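Local coordinates for FERM, ARHGEF and pleckstrin domain-containing protein 2 (Mus musculus, PDB 6D2K), which acts as a guanine nucleotide exchange factor that activates RAC1 and takes part in semaphorin responses and actin remodelling, and is represented here by its FERM domain, at residues 130-135 / 146-151; 137-142 / 166-171. All blocks are in the same frame, centred on the assembly; numbering follows the deposited sequence.

Contact 1 of 2, residues 130-135 / 146-151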
# COMPACT_ATOMS: atom_id res chain seq x y z
N HIS A 130 0.53 -13.43 15.18
CA HIS A 130 0.14 -12.20 15.88
C HIS A 130 -1.20 -11.68 15.38
O HIS A 130 -2.02 -11.19 16.17
CB HIS A 130 1.22 -11.12 15.77
CG HIS A 130 2.36 -11.34 16.72
ND1 HIS A 130 3.64 -11.63 16.31
CD2 HIS A 130 2.39 -11.35 18.07
CE1 HIS A 130 4.42 -11.79 17.37
NE2 HIS A 130 3.68 -11.62 18.45
N LEU A 131 -1.44 -11.82 14.08
CA LEU A 131 -2.74 -11.44 13.53
C LEU A 131 -3.85 -12.29 14.14
O LEU A 131 -4.93 -11.78 14.46
CB LEU A 131 -2.74 -11.55 12.00
CG LEU A 131 -1.90 -10.51 11.26
CD1 LEU A 131 -1.70 -10.90 9.79
CD2 LEU A 131 -2.51 -9.13 11.38
N LEU A 132 -3.59 -13.59 14.31
CA LEU A 132 -4.54 -14.46 15.02
C LEU A 132 -4.76 -13.99 16.45
O LEU A 132 -5.90 -13.93 16.92
CB LEU A 132 -4.07 -15.92 15.02
CG LEU A 132 -4.10 -16.67 13.68
CD1 LEU A 132 -3.63 -18.10 13.91
CD2 LEU A 132 -5.48 -16.65 13.05
N GLN A 133 -3.69 -13.66 17.17
CA GLN A 133 -3.86 -13.21 18.55
C GLN A 133 -4.76 -11.97 18.62
O GLN A 133 -5.63 -11.86 19.49
CB GLN A 133 -2.50 -12.98 19.20
CG GLN A 133 -2.54 -12.65 20.70
CD GLN A 133 -3.08 -13.78 21.55
OE1 GLN A 133 -2.97 -14.95 21.20
NE2 GLN A 133 -3.67 -13.43 22.70
N SER A 134 -4.58 -11.04 17.68
CA SER A 134 -5.41 -9.83 17.68
C SER A 134 -6.87 -10.13 17.39
O SER A 134 -7.75 -9.49 17.97
CB SER A 134 -4.89 -8.80 16.66
OG SER A 134 -5.21 -9.16 15.33
N GLU A 135 -7.14 -11.08 16.50
CA GLU A 135 -8.50 -11.25 16.00
C GLU A 135 -9.30 -12.27 16.80
O GLU A 135 -10.47 -12.03 17.12
CB GLU A 135 -8.49 -11.63 14.52
CG GLU A 135 -9.90 -11.72 13.92
CD GLU A 135 -9.92 -11.51 12.42
OE1 GLU A 135 -9.37 -10.49 11.96
OE2 GLU A 135 -10.50 -12.35 11.71
N GLU A 146 -10.14 -24.01 12.76
CA GLU A 146 -11.39 -23.61 12.13
C GLU A 146 -11.29 -22.20 11.55
O GLU A 146 -11.79 -21.94 10.45
CB GLU A 146 -12.57 -23.74 13.10
CG GLU A 146 -12.94 -25.18 13.41
CD GLU A 146 -14.19 -25.32 14.29
OE1 GLU A 146 -14.84 -24.30 14.60
OE2 GLU A 146 -14.52 -26.45 14.69
N HIS A 147 -10.63 -21.30 12.26
CA HIS A 147 -10.51 -19.93 11.77
C HIS A 147 -9.68 -19.89 10.49
O HIS A 147 -10.03 -19.20 9.55
CB HIS A 147 -9.88 -19.04 12.83
CG HIS A 147 -9.68 -17.63 12.37
ND1 HIS A 147 -10.67 -16.67 12.48
CD2 HIS A 147 -8.61 -17.01 11.82
CE1 HIS A 147 -10.21 -15.52 12.00
NE2 HIS A 147 -8.97 -15.70 11.60
N LEU A 148 -8.60 -20.65 10.47
CA LEU A 148 -7.70 -20.69 9.31
C LEU A 148 -8.32 -21.41 8.12
O LEU A 148 -7.86 -21.25 6.99
CB LEU A 148 -6.37 -21.32 9.70
CG LEU A 148 -5.51 -20.37 10.54
CD1 LEU A 148 -4.38 -21.10 11.22
CD2 LEU A 148 -4.99 -19.24 9.67
N LYS A 149 -9.35 -22.21 8.36
CA LYS A 149 -10.07 -22.81 7.24
C LYS A 149 -10.98 -21.80 6.54
O LYS A 149 -11.17 -21.86 5.32
CB LYS A 149 -10.90 -24.01 7.70
CG LYS A 149 -10.06 -25.21 8.08
CD LYS A 149 -10.96 -26.40 8.43
CE LYS A 149 -10.13 -27.61 8.82
NZ LYS A 149 -10.99 -28.70 9.36
N ALA A 150 -11.54 -20.88 7.32
CA ALA A 150 -12.52 -19.94 6.79
C ALA A 150 -11.92 -18.57 6.48
O ALA A 150 -12.59 -17.72 5.90
CB ALA A 150 -13.69 -19.80 7.76
N ASN A 151 -10.66 -18.35 6.87
CA ASN A 151 -10.02 -17.05 6.65
C ASN A 151 -8.63 -17.20 6.06
O ASN A 151 -7.77 -17.86 6.63
CB ASN A 151 -9.92 -16.27 7.97
CG ASN A 151 -11.27 -15.97 8.57
OD1 ASN A 151 -11.87 -14.93 8.28
ND2 ASN A 151 -11.77 -16.87 9.40
O HOH W 1 -10.20 -12.34 8.83

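Contact 2 of 2, residues 137-142 / 166-171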
# COMPACT_ATOMS: atom_id res chain seq x y z
N GLY A 137 -7.81 -14.05 19.64
CA GLY A 137 -7.30 -14.19 20.99
C GLY A 137 -6.41 -15.39 21.23
O GLY A 137 -5.78 -15.91 20.31
N ASP A 138 -6.35 -15.83 22.49
CA ASP A 138 -5.43 -16.89 22.88
C ASP A 138 -5.61 -18.16 22.07
O ASP A 138 -6.73 -18.55 21.72
CB ASP A 138 -5.60 -17.25 24.37
CG ASP A 138 -5.11 -16.16 25.30
OD1 ASP A 138 -4.50 -15.17 24.86
OD2 ASP A 138 -5.34 -16.31 26.52
N TYR A 139 -4.48 -18.79 21.80
CA TYR A 139 -4.42 -20.05 21.09
C TYR A 139 -5.36 -21.11 21.65
O TYR A 139 -5.48 -21.30 22.87
CB TYR A 139 -2.99 -20.60 21.17
CG TYR A 139 -2.83 -21.99 20.60
CD1 TYR A 139 -2.87 -23.11 21.44
CD2 TYR A 139 -2.64 -22.20 19.24
CE1 TYR A 139 -2.71 -24.39 20.93
CE2 TYR A 139 -2.49 -23.48 18.73
CZ TYR A 139 -2.53 -24.57 19.58
OH TYR A 139 -2.37 -25.84 19.07
N ASP A 140 -6.02 -21.79 20.73
CA ASP A 140 -6.65 -23.07 21.00
C ASP A 140 -6.60 -23.82 19.69
O ASP A 140 -6.91 -23.26 18.64
CB ASP A 140 -8.09 -22.90 21.45
CG ASP A 140 -8.86 -24.18 21.38
OD1 ASP A 140 -8.54 -25.10 22.16
OD2 ASP A 140 -9.75 -24.29 20.53
N GLU A 141 -6.20 -25.09 19.72
CA GLU A 141 -5.94 -25.78 18.46
C GLU A 141 -7.15 -25.79 17.55
O GLU A 141 -7.05 -25.48 16.36
CB GLU A 141 -5.42 -27.20 18.68
CG GLU A 141 -5.04 -27.89 17.38
CD GLU A 141 -4.08 -29.05 17.57
OE1 GLU A 141 -3.83 -29.42 18.74
OE2 GLU A 141 -3.58 -29.58 16.56
N THR A 142 -8.31 -26.13 18.10
CA THR A 142 -9.53 -26.22 17.32
C THR A 142 -9.96 -24.84 16.79
O THR A 142 -10.32 -24.71 15.62
CB THR A 142 -10.67 -26.85 18.14
OG1 THR A 142 -10.35 -28.22 18.42
CG2 THR A 142 -11.98 -26.80 17.37
N ASP A 166 2.29 -23.08 16.44
CA ASP A 166 3.42 -23.07 17.35
C ASP A 166 3.74 -21.67 17.88
O ASP A 166 3.91 -21.47 19.08
CB ASP A 166 4.63 -23.68 16.63
CG ASP A 166 5.90 -23.65 17.46
OD1 ASP A 166 6.90 -24.28 17.04
OD2 ASP A 166 5.93 -23.00 18.52
N PHE A 167 3.82 -20.69 16.98
CA PHE A 167 4.09 -19.32 17.39
C PHE A 167 2.92 -18.72 18.18
O PHE A 167 3.13 -18.00 19.15
CB PHE A 167 4.39 -18.42 16.17
CG PHE A 167 5.76 -18.61 15.57
CD1 PHE A 167 6.90 -18.43 16.34
CD2 PHE A 167 5.91 -18.88 14.22
CE1 PHE A 167 8.16 -18.60 15.79
CE2 PHE A 167 7.16 -19.04 13.66
CZ PHE A 167 8.29 -18.89 14.45
N HIS A 168 1.69 -18.99 17.74
CA HIS A 168 0.53 -18.43 18.41
C HIS A 168 0.47 -18.84 19.88
O HIS A 168 0.08 -18.04 20.73
CB HIS A 168 -0.76 -18.86 17.70
CG HIS A 168 -1.98 -18.14 18.18
ND1 HIS A 168 -3.25 -18.59 17.92
CD2 HIS A 168 -2.12 -17.01 18.91
CE1 HIS A 168 -4.13 -17.76 18.46
NE2 HIS A 168 -3.47 -16.80 19.08
N GLN A 169 0.89 -20.06 20.18
CA GLN A 169 0.90 -20.54 21.57
C GLN A 169 1.76 -19.67 22.47
O GLN A 169 1.57 -19.65 23.69
CB GLN A 169 1.39 -21.99 21.63
CG GLN A 169 0.45 -22.98 21.01
CD GLN A 169 1.06 -24.36 20.91
OE1 GLN A 169 1.43 -24.96 21.92
NE2 GLN A 169 1.15 -24.88 19.69
N ARG A 170 2.71 -18.94 21.88
CA ARG A 170 3.62 -18.09 22.65
C ARG A 170 3.00 -16.76 23.06
O ARG A 170 3.59 -16.03 23.85
CB ARG A 170 4.89 -17.80 21.85
CG ARG A 170 5.56 -19.02 21.26
CD ARG A 170 6.80 -18.63 20.47
NE ARG A 170 7.46 -19.82 19.95
CZ ARG A 170 8.67 -19.81 19.39
NH1 ARG A 170 9.35 -18.68 19.29
NH2 ARG A 170 9.19 -20.95 18.94
N HIS A 171 1.84 -16.42 22.50
CA HIS A 171 1.30 -15.06 22.66
C HIS A 171 0.21 -14.96 23.70
O HIS A 171 -0.54 -13.99 23.70
CB HIS A 171 0.73 -14.54 21.34
CG HIS A 171 1.68 -14.65 20.19
ND1 HIS A 171 3.05 -14.56 20.33
CD2 HIS A 171 1.44 -14.83 18.86
CE1 HIS A 171 3.62 -14.69 19.14
NE2 HIS A 171 2.67 -14.84 18.24
O HOH W 2 -2.10 -17.30 22.39

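Contact 1 of 2, residues 130-135 / 146-151
H147 sets its CG anti to the backbone N (chi1 178°), and E135 does the same across the gap with its chain extended beyond CG; these torsions carry both side chains out between the two helices, where the carboxylate reaches the edge of the imidazole at CE1. E135 OE2 arrives in the plane of the ring, 3.2 Å from H147 CE1, and the carboxylate stands nearly square to the imidazole, the planes 85° apart. The partner of CE1 is thus a carboxylate oxygen, a polar CH contact rather than a hydrogen bond; H147 NE2 has its own hydrogen bond, with the hydroxyl of Y153.

L132 comes at the same ring from a different direction. Its CD2 lies obliquely against the imidazole, 3.4 Å from H147 CD2, the two side chains running past each other in opposite directions. The other methyl, CD1, turns to L148 CD1 at 4.1 Å, where the leucines cross at about a right angle.

N151, the first residue to leave helical geometry, brings its ND2 above one face of the imidazole, toward the rim of the ring. N151 ND2 bonds to H147 O at 2.9 Å, nearly straight and with the oxygen close to the amide plane. On the other end of that amide, a water 3.1 Å from N151 OD1 donates to it and also to E135 OE2, at 2.9 Å, bridging helix 121-136 to the residue just past helix 141-150.

Between 130-135 and 146-151 the direct contacts are all side chain to side chain; the axes of these two short helical pieces come within 12.3 Å, at 105°. Helix 161-168 packs on L132 through I164 and H168, and on L148 through L161.

Contact 2 of 2, residues 137-142 / 166-171
The backbone of 137-142 leaves one helix at G137, whose positive phi suits glycine, and runs extended past the end of helix 161-168 before the next helix starts, with Y139 and Q169 the nearest pair of CA atoms at 5.4 Å.

Q169 lays its CG squarely over one face of the Y139 ring, 3.3 Å from the centroid and 9° off the normal, a close CH-pi contact. Beyond CG the chain stays extended and runs alongside the tyrosine in the same direction, its amide tilted moderately from the ring plane. Y139 also turns to H168: with CG anti to the backbone N (chi1 173°), its CB sits over the imidazole, 4.0 Å from the centroid, and the edge of the Y139 ring is turned toward the face of H168 in an offset edge-to-face pair, the planes at 85°. An alanine here would remove the ring, and would probably leave Q169 CG without its aromatic partner and a gap beside H168 where the ring edge had been.

H168 is bonded at ND1 to D144 and more weakly at NE2, which gives a bent bond to G137 O at 2.8 Å and has Q133 OE1 as a second weak partner. A water donates to H168 O and accepts from Y139 N, bonding the two backbones.

D140 is the N-cap of helix 141-150, its OD2 taking the L143 amide. This is a helix-to-helix connection within the alpha-helical central lobe of the FERM domain: one turn between helices 121-136 and 141-150, pinned through H168 and Q169 to the C-terminal end of helix 161-168.

Both contacts lie in the helical FERM central domain, their centres 10 Å apart, and both draw on helix 141-150: contact 1 near its C-terminal end, contact 2 at its start. Each is partly buried, with buried groups beside exposed ones. Contact 1 joins two helices by packing of leucines and the H147 ring, with a water bridge at the more exposed side and no direct hydrogen bond between its segments. Contact 2 joins a turn to a helix end, and its chemistry is aromatic and polar. Q133 ties them together: its NE2 reaches D138 OD1 at 2.9 Å in a probable hydrogen bond, while its OE1 takes a weak one from H168 NE2.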